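Local coordinates for vivid PAS protein VVD (Neurospora crassa, PDB 3D72) that senses blue light through a flavin-binding LOV domain of the PAS family, forms a rapidly exchanging dimer on light activation, and is linked to circadian signalling, at residues Val36-Cys41 and Met144-Glu149; Gln77-Met82 and Arg89-Ser94; Glu109-Val114 and Phe127-Pro132. The protein carries 1 engineered substitution. One frame throughout, in Å; residues are numbered along the deposited sequence.

In the fold
All three contacts border the flavin-adenine dinucleotide, two from the sheet of the PAS fold and one from a loop. Contacts 1 and 3 belong to one antiparallel sheet, their centres about 9 Å apart; strands 140-146 and 123-134 lie side by side in it, and Phe146 N and Thr129 O, 2.8 Å apart, probably form one of the bonds joining them. Both set side chains against the isoalloxazine. Contact 2 lies off the sheet, mainly in the loop leading to helix 94-106, about 19 Å from contact 1 and 17 Å from contact 3 between centres, where it holds the pyrimidine end and the pyrophosphate. Val92 CG1 reaches Val114 CG2 at 3.8 Å, so contacts 2 and 3 touch directly.

Contact 1: residues Val36-Cys41 and Met144-Glu149; sequences VALILC and MGFQCE. Engineered in segment 36-41: Val36 (natural residue Cys). With FAD (flavin-adenine dinucleotide), chain C.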
# COMPACT_ATOMS: atom_id res chain seq x y z
N VAL A 36 9.49 0.49 -6.87
CA VAL A 36 9.42 0.75 -8.30
C VAL A 36 9.79 2.19 -8.61
O VAL A 36 9.93 3.01 -7.70
CB VAL A 36 7.99 0.51 -8.84
CG1 VAL A 36 7.52 -0.87 -8.43
CG2 VAL A 36 7.04 1.57 -8.33
N ALA A 37 9.97 2.50 -9.89
CA ALA A 37 10.29 3.87 -10.29
C ALA A 37 8.98 4.66 -10.24
O ALA A 37 8.03 4.35 -10.95
CB ALA A 37 10.88 3.90 -11.70
N LEU A 38 8.93 5.67 -9.39
CA LEU A 38 7.71 6.46 -9.29
C LEU A 38 8.02 7.87 -8.86
O LEU A 38 9.09 8.13 -8.32
CB LEU A 38 6.73 5.84 -8.28
CG LEU A 38 7.09 5.79 -6.79
CD1 LEU A 38 6.86 7.16 -6.14
CD2 LEU A 38 6.22 4.74 -6.10
N ILE A 39 7.09 8.76 -9.15
CA ILE A 39 7.22 10.15 -8.72
C ILE A 39 5.84 10.67 -8.33
O ILE A 39 4.82 10.15 -8.76
CB ILE A 39 7.84 11.06 -9.81
CG1 ILE A 39 6.93 11.14 -11.04
CG2 ILE A 39 9.20 10.54 -10.20
CD1 ILE A 39 7.40 12.18 -12.05
N LEU A 40 5.82 11.68 -7.48
CA LEU A 40 4.57 12.28 -7.06
C LEU A 40 4.67 13.76 -7.43
O LEU A 40 5.69 14.39 -7.15
CB LEU A 40 4.38 12.17 -5.54
CG LEU A 40 2.98 12.58 -5.06
CD1 LEU A 40 1.99 11.44 -5.31
CD2 LEU A 40 3.03 12.90 -3.57
N CYS A 41 3.64 14.28 -8.10
CA CYS A 41 3.60 15.68 -8.50
C CYS A 41 2.44 16.38 -7.82
O CYS A 41 1.39 15.77 -7.58
CB CYS A 41 3.47 15.80 -10.02
SG CYS A 41 4.88 15.10 -10.91
N MET A 144 0.36 10.43 -9.13
CA MET A 144 1.48 9.52 -8.96
C MET A 144 1.81 8.93 -10.33
O MET A 144 0.92 8.42 -11.03
CB MET A 144 1.15 8.38 -7.99
CG MET A 144 2.35 7.44 -7.74
SD MET A 144 2.26 6.35 -6.27
CE MET A 144 2.31 7.61 -4.93
N GLY A 145 3.07 9.04 -10.70
CA GLY A 145 3.52 8.51 -11.98
C GLY A 145 4.42 7.31 -11.79
O GLY A 145 5.24 7.28 -10.87
N PHE A 146 4.27 6.33 -12.67
CA PHE A 146 5.05 5.10 -12.65
C PHE A 146 5.79 5.06 -13.98
O PHE A 146 5.17 5.24 -15.03
CB PHE A 146 4.12 3.90 -12.53
CG PHE A 146 3.32 3.90 -11.26
CD1 PHE A 146 3.82 3.30 -10.11
CD2 PHE A 146 2.07 4.52 -11.21
CE1 PHE A 146 3.08 3.31 -8.92
CE2 PHE A 146 1.33 4.53 -10.02
CZ PHE A 146 1.84 3.93 -8.88
N GLN A 147 7.10 4.86 -13.94
CA GLN A 147 7.92 4.81 -15.15
C GLN A 147 8.51 3.43 -15.38
O GLN A 147 8.80 2.70 -14.44
CB GLN A 147 9.07 5.82 -15.09
CG GLN A 147 8.65 7.28 -15.04
CD GLN A 147 8.11 7.70 -13.70
OE1 GLN A 147 8.44 7.12 -12.68
NE2 GLN A 147 7.27 8.73 -13.70
N CYS A 148 8.71 3.10 -16.65
CA CYS A 148 9.25 1.80 -17.02
C CYS A 148 10.06 1.96 -18.29
O CYS A 148 9.55 2.43 -19.31
CB CYS A 148 8.12 0.80 -17.24
SG CYS A 148 8.62 -0.83 -17.88
N GLU A 149 11.33 1.58 -18.23
CA GLU A 149 12.19 1.67 -19.39
C GLU A 149 11.87 0.49 -20.30
O GLU A 149 11.96 -0.67 -19.82
CB GLU A 149 13.65 1.64 -18.96
CG GLU A 149 14.57 2.34 -19.92
CD GLU A 149 16.03 2.17 -19.56
OE1 GLU A 149 16.36 2.26 -18.36
OE2 GLU A 149 16.84 1.96 -20.49
OXT GLU A 149 11.51 0.72 -21.47
PA FAD C . 2.33 21.23 -23.35
O1A FAD C . 3.64 21.83 -22.97
O2A FAD C . 1.15 22.13 -23.40
O5B FAD C . 2.52 20.48 -24.73
C5B FAD C . 1.45 19.80 -25.43
C4B FAD C . 1.95 19.46 -26.82
O4B FAD C . 0.86 18.85 -27.52
C3B FAD C . 2.43 20.66 -27.67
O3B FAD C . 3.73 20.53 -28.19
C2B FAD C . 1.37 20.84 -28.75
O2B FAD C . 1.81 21.21 -30.03
C1B FAD C . 0.57 19.53 -28.75
N9A FAD C . -0.87 19.71 -28.79
C8A FAD C . -1.65 20.37 -27.88
N7A FAD C . -2.93 20.38 -28.18
C5A FAD C . -2.99 19.71 -29.39
C6A FAD C . -4.09 19.38 -30.25
N6A FAD C . -5.35 19.75 -29.96
N1A FAD C . -3.83 18.69 -31.40
C2A FAD C . -2.54 18.34 -31.66
N3A FAD C . -1.43 18.58 -30.93
C4A FAD C . -1.75 19.31 -29.77
N1 FAD C . 6.50 13.17 -18.94
C2 FAD C . 7.58 12.50 -19.41
O2 FAD C . 8.07 12.72 -20.53
N3 FAD C . 8.18 11.51 -18.61
C4 FAD C . 7.76 11.16 -17.33
O4 FAD C . 8.36 10.25 -16.70
C4X FAD C . 6.63 11.85 -16.85
N5 FAD C . 6.15 11.56 -15.56
C5X FAD C . 5.04 12.26 -15.11
C6 FAD C . 4.54 11.98 -13.80
C7 FAD C . 3.46 12.66 -13.28
C7M FAD C . 2.99 12.27 -11.88
C8 FAD C . 2.85 13.70 -14.02
C8M FAD C . 1.68 14.51 -13.49
C9 FAD C . 3.33 14.00 -15.34
C9A FAD C . 4.42 13.31 -15.90
N10 FAD C . 4.94 13.57 -17.24
C10 FAD C . 6.05 12.88 -17.67
C1' FAD C . 4.32 14.57 -18.15
C2' FAD C . 4.70 16.02 -18.09
O2' FAD C . 4.90 16.38 -16.72
C3' FAD C . 3.57 16.83 -18.78
O3' FAD C . 2.35 16.60 -18.07
C4' FAD C . 3.36 16.41 -20.28
O4' FAD C . 4.52 16.75 -21.02
C5' FAD C . 2.13 17.07 -20.92
O5' FAD C . 1.89 18.38 -20.38
P FAD C . 2.66 19.67 -20.89
O1P FAD C . 2.43 20.70 -19.87
O2P FAD C . 4.07 19.35 -21.19
O3P FAD C . 1.95 20.14 -22.25
O HOH W 1 7.42 1.91 -12.13
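Val36, engineered in place of the natural cysteine, puts CG2 at the edge of the Phe146 ring, 4.1 Å from CD1. At Ala37 the backbone O receives Gln147 N at 3.2 Å, from above the carbonyl plane, and a water that also donates to Gln147 O, bridging the two backbones. Leu38 turns to the same sheet face as Phe146 and Met144; its CB passes the ring at CD1 while CD2 approaches Met144 SD at 4.3 Å. Ile39 pairs with Gly145 through two backbone bonds, Ile39 N to Gly145 O and Gly145 N to Ile39 O (2.8 Å). With CG1 wedged between the backbone N and carbonyl carbon (chi1 64°), its CD1 extends to FAD C6 at 3.4 Å; Gly145, with no side chain, leaves room for the flavin there. Leu40 brings CD1 against Met144 CE, 3.9 Å away, and Cys41 rests SG on FAD C7M at 3.5 Å. The two segments lie on adjacent inner strands of the five-stranded antiparallel PAS sheet: Leu40 bonds onward to strand 50-53 and Met144 to Ile131 of strand 123-134, while helix 12-21 covers Met144 and Phe146 and helix 55-61 meets Ile39 on the flavin side.

Contact 2: residues Gln77-Met82 and Arg89-Ser94; sequences QSPDGM and RKYVDS. With FAD (flavin-adenine dinucleotide), chain C.
Gln77 and Arg89 meet through one oxygen: Gln77 OE1 accepts from Arg89 NE at 2.8 Å, nearly along the C=O axis, and from Arg89 NH1 at 3.0 Å, on a lone pair. Both donors come from the side of the guanidinium, whose plane lies only 27° from that of the amide. Gln77, with CG opposite the carbonyl carbon (chi1 -73°) and extended beyond it, reaches in to the cofactor. Held by OE1 at one end and NE2 at the other, the amide is fixed in rotation; NE2 donates to FAD O2 on the ring (2.9 Å) and, almost straight at 176°, to FAD O4' on the ribityl chain. Arg89 NH1 also donates to FAD O2P at 2.7 Å, and NH2 to FAD O1A at 3.1 Å as well as to Ser87 O. In this LOV domain, of the PAS fold, the pair thus links the flavin's pyrimidine end and ribityl chain with both phosphates. Were Arg89 replaced by an alanine, Gln77 OE1 would probably lose both donors and the phosphates a positive partner, leaving the amide held through NE2 alone. Away from the cofactor, a water donates to Gln77 O and accepts from Tyr91 N, while Pro79 CD packs on Tyr91 CE2 at 3.8 Å. Ser78 to Gly81 form a type I turn, closed by Gly81 N to Ser78 O; just beyond, Asp80 OD2 accepts from Met82 N, an Asx turn. Val92 CG2 lies against Gln77 CB, with Ile97 of helix 94-106 touching both residues.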
# COMPACT_ATOMS: atom_id res chain seq x y z
N GLN A 77 11.84 14.97 -21.73
CA GLN A 77 11.56 14.90 -23.15
C GLN A 77 12.66 15.45 -24.05
O GLN A 77 12.55 15.40 -25.27
CB GLN A 77 10.23 15.59 -23.44
CG GLN A 77 9.04 14.76 -22.96
CD GLN A 77 7.84 15.60 -22.62
OE1 GLN A 77 7.65 16.69 -23.16
NE2 GLN A 77 7.00 15.09 -21.71
N SER A 78 13.73 15.95 -23.44
CA SER A 78 14.86 16.49 -24.19
C SER A 78 16.17 15.94 -23.66
O SER A 78 16.35 15.80 -22.45
CB SER A 78 14.87 18.02 -24.12
OG SER A 78 15.91 18.55 -24.92
N PRO A 79 17.13 15.63 -24.55
CA PRO A 79 18.41 15.10 -24.09
C PRO A 79 19.23 16.12 -23.31
O PRO A 79 20.21 15.76 -22.65
CB PRO A 79 19.09 14.67 -25.39
CG PRO A 79 18.51 15.59 -26.41
CD PRO A 79 17.05 15.65 -26.02
N ASP A 80 18.83 17.38 -23.37
CA ASP A 80 19.53 18.42 -22.64
C ASP A 80 18.68 18.87 -21.46
O ASP A 80 19.02 19.81 -20.74
CB ASP A 80 19.86 19.60 -23.58
CG ASP A 80 18.65 20.16 -24.29
OD1 ASP A 80 18.82 20.76 -25.37
OD2 ASP A 80 17.52 20.00 -23.77
N GLY A 81 17.58 18.15 -21.25
CA GLY A 81 16.68 18.46 -20.15
C GLY A 81 16.08 19.85 -20.19
O GLY A 81 15.66 20.38 -19.17
N MET A 82 16.03 20.44 -21.39
CA MET A 82 15.49 21.78 -21.57
C MET A 82 14.22 21.74 -22.42
O MET A 82 14.28 21.66 -23.65
CB MET A 82 16.53 22.67 -22.26
CG MET A 82 17.91 22.60 -21.63
SD MET A 82 18.00 23.36 -19.99
CE MET A 82 19.23 24.63 -20.29
N ARG A 89 7.82 19.91 -29.15
CA ARG A 89 8.96 19.03 -28.93
C ARG A 89 9.53 18.58 -30.20
O ARG A 89 8.82 18.33 -31.17
CB ARG A 89 8.59 17.82 -28.09
CG ARG A 89 8.70 18.08 -26.63
CD ARG A 89 7.74 19.16 -26.22
NE ARG A 89 7.30 18.92 -24.86
CZ ARG A 89 6.34 19.58 -24.23
NH1 ARG A 89 6.02 19.26 -22.99
NH2 ARG A 89 5.70 20.57 -24.84
N LYS A 90 10.83 18.40 -30.21
CA LYS A 90 11.35 18.01 -31.44
C LYS A 90 11.72 16.53 -31.51
O LYS A 90 12.21 16.06 -32.51
CB LYS A 90 12.45 18.99 -31.85
CG LYS A 90 13.83 18.84 -31.29
CD LYS A 90 14.32 20.16 -30.67
CE LYS A 90 13.73 21.40 -31.33
NZ LYS A 90 14.12 22.63 -30.59
N TYR A 91 11.45 15.79 -30.44
CA TYR A 91 11.74 14.34 -30.38
C TYR A 91 10.55 13.56 -29.85
O TYR A 91 10.59 12.32 -29.76
CB TYR A 91 12.94 14.09 -29.49
CG TYR A 91 14.16 14.82 -29.96
CD1 TYR A 91 14.64 14.61 -31.25
CD2 TYR A 91 14.82 15.72 -29.13
CE1 TYR A 91 15.77 15.29 -31.71
CE2 TYR A 91 15.95 16.40 -29.58
CZ TYR A 91 16.42 16.18 -30.87
OH TYR A 91 17.53 16.85 -31.32
N VAL A 92 9.51 14.27 -29.49
CA VAL A 92 8.35 13.61 -28.95
C VAL A 92 7.08 13.84 -29.72
O VAL A 92 6.80 14.93 -30.20
CB VAL A 92 8.14 14.04 -27.50
CG1 VAL A 92 6.92 13.36 -26.94
CG2 VAL A 92 9.37 13.69 -26.69
N ASP A 93 6.32 12.75 -29.85
CA ASP A 93 5.07 12.76 -30.54
C ASP A 93 4.16 13.79 -29.88
O ASP A 93 3.85 13.69 -28.69
CB ASP A 93 4.44 11.38 -30.45
CG ASP A 93 3.18 11.26 -31.25
OD1 ASP A 93 2.22 11.99 -30.95
OD2 ASP A 93 3.15 10.45 -32.20
N SER A 94 3.73 14.79 -30.65
CA SER A 94 2.86 15.82 -30.12
C SER A 94 1.53 15.29 -29.60
O SER A 94 1.02 15.76 -28.59
CB SER A 94 2.61 16.90 -31.18
OG SER A 94 3.74 17.73 -31.34
PA FAD C . 2.33 21.23 -23.35
O1A FAD C . 3.64 21.83 -22.97
O2A FAD C . 1.15 22.13 -23.40
O5B FAD C . 2.52 20.48 -24.73
C5B FAD C . 1.45 19.80 -25.43
C4B FAD C . 1.95 19.46 -26.82
O4B FAD C . 0.86 18.85 -27.52
C3B FAD C . 2.43 20.66 -27.67
O3B FAD C . 3.73 20.53 -28.19
C2B FAD C . 1.37 20.84 -28.75
O2B FAD C . 1.81 21.21 -30.03
C1B FAD C . 0.57 19.53 -28.75
N9A FAD C . -0.87 19.71 -28.79
C8A FAD C . -1.65 20.37 -27.88
N7A FAD C . -2.93 20.38 -28.18
C5A FAD C . -2.99 19.71 -29.39
C6A FAD C . -4.09 19.38 -30.25
N6A FAD C . -5.35 19.75 -29.96
N1A FAD C . -3.83 18.69 -31.40
C2A FAD C . -2.54 18.34 -31.66
N3A FAD C . -1.43 18.58 -30.93
C4A FAD C . -1.75 19.31 -29.77
N1 FAD C . 6.50 13.17 -18.94
C2 FAD C . 7.58 12.50 -19.41
O2 FAD C . 8.07 12.72 -20.53
N3 FAD C . 8.18 11.51 -18.61
C4 FAD C . 7.76 11.16 -17.33
O4 FAD C . 8.36 10.25 -16.70
C4X FAD C . 6.63 11.85 -16.85
N5 FAD C . 6.15 11.56 -15.56
C5X FAD C . 5.04 12.26 -15.11
C6 FAD C . 4.54 11.98 -13.80
C7 FAD C . 3.46 12.66 -13.28
C7M FAD C . 2.99 12.27 -11.88
C8 FAD C . 2.85 13.70 -14.02
C8M FAD C . 1.68 14.51 -13.49
C9 FAD C . 3.33 14.00 -15.34
C9A FAD C . 4.42 13.31 -15.90
N10 FAD C . 4.94 13.57 -17.24
C10 FAD C . 6.05 12.88 -17.67
C1' FAD C . 4.32 14.57 -18.15
C2' FAD C . 4.70 16.02 -18.09
O2' FAD C . 4.90 16.38 -16.72
C3' FAD C . 3.57 16.83 -18.78
O3' FAD C . 2.35 16.60 -18.07
C4' FAD C . 3.36 16.41 -20.28
O4' FAD C . 4.52 16.75 -21.02
C5' FAD C . 2.13 17.07 -20.92
O5' FAD C . 1.89 18.38 -20.38
P FAD C . 2.66 19.67 -20.89
O1P FAD C . 2.43 20.70 -19.87
O2P FAD C . 4.07 19.35 -21.19
O3P FAD C . 1.95 20.14 -22.25
O HOH W 2 11.63 16.63 -27.42

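Contact 3: residues Glu109-Val114 and Phe127-Pro132; sequences EVQVEV and FLTMIP. With FAD (flavin-adenine dinucleotide), chain C.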
# COMPACT_ATOMS: atom_id res chain seq x y z
N GLU A 109 -7.05 8.86 -15.47
CA GLU A 109 -5.90 7.96 -15.52
C GLU A 109 -5.43 7.85 -16.96
O GLU A 109 -6.23 7.89 -17.89
CB GLU A 109 -6.29 6.56 -15.02
CG GLU A 109 -6.86 6.58 -13.62
CD GLU A 109 -7.28 5.21 -13.11
OE1 GLU A 109 -7.87 5.15 -12.02
OE2 GLU A 109 -7.03 4.19 -13.78
N VAL A 110 -4.13 7.72 -17.15
CA VAL A 110 -3.60 7.61 -18.50
C VAL A 110 -2.33 6.76 -18.53
O VAL A 110 -1.59 6.70 -17.56
CB VAL A 110 -3.32 9.01 -19.10
CG1 VAL A 110 -2.15 9.65 -18.39
CG2 VAL A 110 -3.07 8.91 -20.60
N GLN A 111 -2.10 6.11 -19.66
CA GLN A 111 -0.94 5.26 -19.83
C GLN A 111 -0.45 5.51 -21.25
O GLN A 111 -1.22 5.43 -22.20
CB GLN A 111 -1.36 3.80 -19.64
CG GLN A 111 -0.25 2.84 -19.34
CD GLN A 111 -0.79 1.53 -18.78
OE1 GLN A 111 -0.59 1.21 -17.60
NE2 GLN A 111 -1.49 0.78 -19.61
N VAL A 112 0.83 5.84 -21.38
CA VAL A 112 1.40 6.12 -22.69
C VAL A 112 2.86 5.69 -22.79
O VAL A 112 3.49 5.36 -21.79
CB VAL A 112 1.35 7.63 -23.03
CG1 VAL A 112 -0.07 8.16 -22.90
CG2 VAL A 112 2.30 8.41 -22.11
N GLU A 113 3.36 5.64 -24.02
CA GLU A 113 4.76 5.35 -24.25
C GLU A 113 5.29 6.69 -24.76
O GLU A 113 4.74 7.26 -25.71
CB GLU A 113 4.97 4.28 -25.32
CG GLU A 113 4.69 2.87 -24.84
CD GLU A 113 5.47 1.85 -25.65
OE1 GLU A 113 5.55 2.04 -26.88
OE2 GLU A 113 5.99 0.88 -25.06
N VAL A 114 6.33 7.20 -24.12
CA VAL A 114 6.88 8.48 -24.53
C VAL A 114 8.39 8.43 -24.61
O VAL A 114 9.05 7.81 -23.77
CB VAL A 114 6.45 9.62 -23.55
CG1 VAL A 114 6.98 9.33 -22.15
CG2 VAL A 114 6.97 10.96 -24.04
N PHE A 127 7.50 3.79 -20.57
CA PHE A 127 6.11 3.35 -20.48
C PHE A 127 5.62 4.02 -19.19
O PHE A 127 5.97 3.59 -18.09
CB PHE A 127 6.03 1.83 -20.37
CG PHE A 127 4.64 1.30 -20.13
CD1 PHE A 127 4.40 0.38 -19.11
CD2 PHE A 127 3.57 1.72 -20.92
CE1 PHE A 127 3.12 -0.11 -18.87
CE2 PHE A 127 2.28 1.23 -20.69
CZ PHE A 127 2.06 0.31 -19.66
N LEU A 128 4.82 5.06 -19.35
CA LEU A 128 4.33 5.86 -18.24
C LEU A 128 2.86 5.70 -17.88
O LEU A 128 2.00 5.68 -18.75
CB LEU A 128 4.60 7.33 -18.58
CG LEU A 128 4.15 8.42 -17.63
CD1 LEU A 128 4.99 8.40 -16.37
CD2 LEU A 128 4.27 9.76 -18.36
N THR A 129 2.58 5.60 -16.58
CA THR A 129 1.21 5.50 -16.09
C THR A 129 1.04 6.59 -15.04
O THR A 129 1.86 6.70 -14.14
CB THR A 129 0.93 4.15 -15.41
OG1 THR A 129 1.26 3.08 -16.31
CG2 THR A 129 -0.54 4.05 -15.03
N MET A 130 0.00 7.41 -15.16
CA MET A 130 -0.25 8.47 -14.17
C MET A 130 -1.64 8.29 -13.59
O MET A 130 -2.63 8.17 -14.32
CB MET A 130 -0.14 9.84 -14.83
CG MET A 130 1.28 10.22 -15.22
SD MET A 130 1.35 11.66 -16.30
CE MET A 130 0.80 10.99 -17.85
N ILE A 131 -1.71 8.27 -12.26
CA ILE A 131 -2.97 8.07 -11.55
C ILE A 131 -3.19 9.19 -10.55
O ILE A 131 -2.32 9.44 -9.72
CB ILE A 131 -2.94 6.74 -10.75
CG1 ILE A 131 -2.51 5.58 -11.66
CG2 ILE A 131 -4.30 6.46 -10.15
CD1 ILE A 131 -3.49 5.26 -12.77
N PRO A 132 -4.33 9.90 -10.63
CA PRO A 132 -4.56 10.99 -9.67
C PRO A 132 -4.73 10.41 -8.27
O PRO A 132 -5.28 9.33 -8.10
CB PRO A 132 -5.83 11.65 -10.18
CG PRO A 132 -6.57 10.50 -10.77
CD PRO A 132 -5.49 9.77 -11.53
PA FAD C . 2.33 21.23 -23.35
O1A FAD C . 3.64 21.83 -22.97
O2A FAD C . 1.15 22.13 -23.40
O5B FAD C . 2.52 20.48 -24.73
C5B FAD C . 1.45 19.80 -25.43
C4B FAD C . 1.95 19.46 -26.82
O4B FAD C . 0.86 18.85 -27.52
C3B FAD C . 2.43 20.66 -27.67
O3B FAD C . 3.73 20.53 -28.19
C2B FAD C . 1.37 20.84 -28.75
O2B FAD C . 1.81 21.21 -30.03
C1B FAD C . 0.57 19.53 -28.75
N9A FAD C . -0.87 19.71 -28.79
C8A FAD C . -1.65 20.37 -27.88
N7A FAD C . -2.93 20.38 -28.18
C5A FAD C . -2.99 19.71 -29.39
C6A FAD C . -4.09 19.38 -30.25
N6A FAD C . -5.35 19.75 -29.96
N1A FAD C . -3.83 18.69 -31.40
C2A FAD C . -2.54 18.34 -31.66
N3A FAD C . -1.43 18.58 -30.93
C4A FAD C . -1.75 19.31 -29.77
N1 FAD C . 6.50 13.17 -18.94
C2 FAD C . 7.58 12.50 -19.41
O2 FAD C . 8.07 12.72 -20.53
N3 FAD C . 8.18 11.51 -18.61
C4 FAD C . 7.76 11.16 -17.33
O4 FAD C . 8.36 10.25 -16.70
C4X FAD C . 6.63 11.85 -16.85
N5 FAD C . 6.15 11.56 -15.56
C5X FAD C . 5.04 12.26 -15.11
C6 FAD C . 4.54 11.98 -13.80
C7 FAD C . 3.46 12.66 -13.28
C7M FAD C . 2.99 12.27 -11.88
C8 FAD C . 2.85 13.70 -14.02
C8M FAD C . 1.68 14.51 -13.49
C9 FAD C . 3.33 14.00 -15.34
C9A FAD C . 4.42 13.31 -15.90
N10 FAD C . 4.94 13.57 -17.24
C10 FAD C . 6.05 12.88 -17.67
C1' FAD C . 4.32 14.57 -18.15
C2' FAD C . 4.70 16.02 -18.09
O2' FAD C . 4.90 16.38 -16.72
C3' FAD C . 3.57 16.83 -18.78
O3' FAD C . 2.35 16.60 -18.07
C4' FAD C . 3.36 16.41 -20.28
O4' FAD C . 4.52 16.75 -21.02
C5' FAD C . 2.13 17.07 -20.92
O5' FAD C . 1.89 18.38 -20.38
P FAD C . 2.66 19.67 -20.89
O1P FAD C . 2.43 20.70 -19.87
O2P FAD C . 4.07 19.35 -21.19
O3P FAD C . 1.95 20.14 -22.25
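Gln111 and Thr129 stand side by side and point the same way, and Thr129 OG1 donates to a lone pair of Gln111 OE1 at 2.9 Å. Chi1 of -161° sets the glutamine's CG opposite the backbone N, and the extended chain carries the amide past the Phe127 ring; CD lies 3.2 Å from Phe127 CZ, amide and ring planes turned 48° apart. Glu113 adds CG near Phe127 CD2 on this face. Farther along, Glu109 crosses Ile131 obliquely, CG to CD1 3.7 Å, while its carboxylate goes to Arg22 in a salt bridge.

The other face looks to the cofactor and helix 94-106. Val110 and Met130 lie side by side; the bend at chi3 of the methionine (-74°) turns CE back to Val110 CG1, 3.3 Å away and tighter than usual, and SD itself lies 3.2 Å from FAD C9. Leu128 spreads both methyls over the ring system, CD1 3.5 Å from FAD N5, and Val114 CG1 approaches FAD O2. Paired backbone bonds link Val110 with Met130 and Val112 with Leu128; Leu128 N to Val112 O measures 2.8 Å. The arrangement is the antiparallel hairpin of strands 110-117 and 123-134 at one side of the PAS sheet, whose inner face lines the LOV flavin pocket.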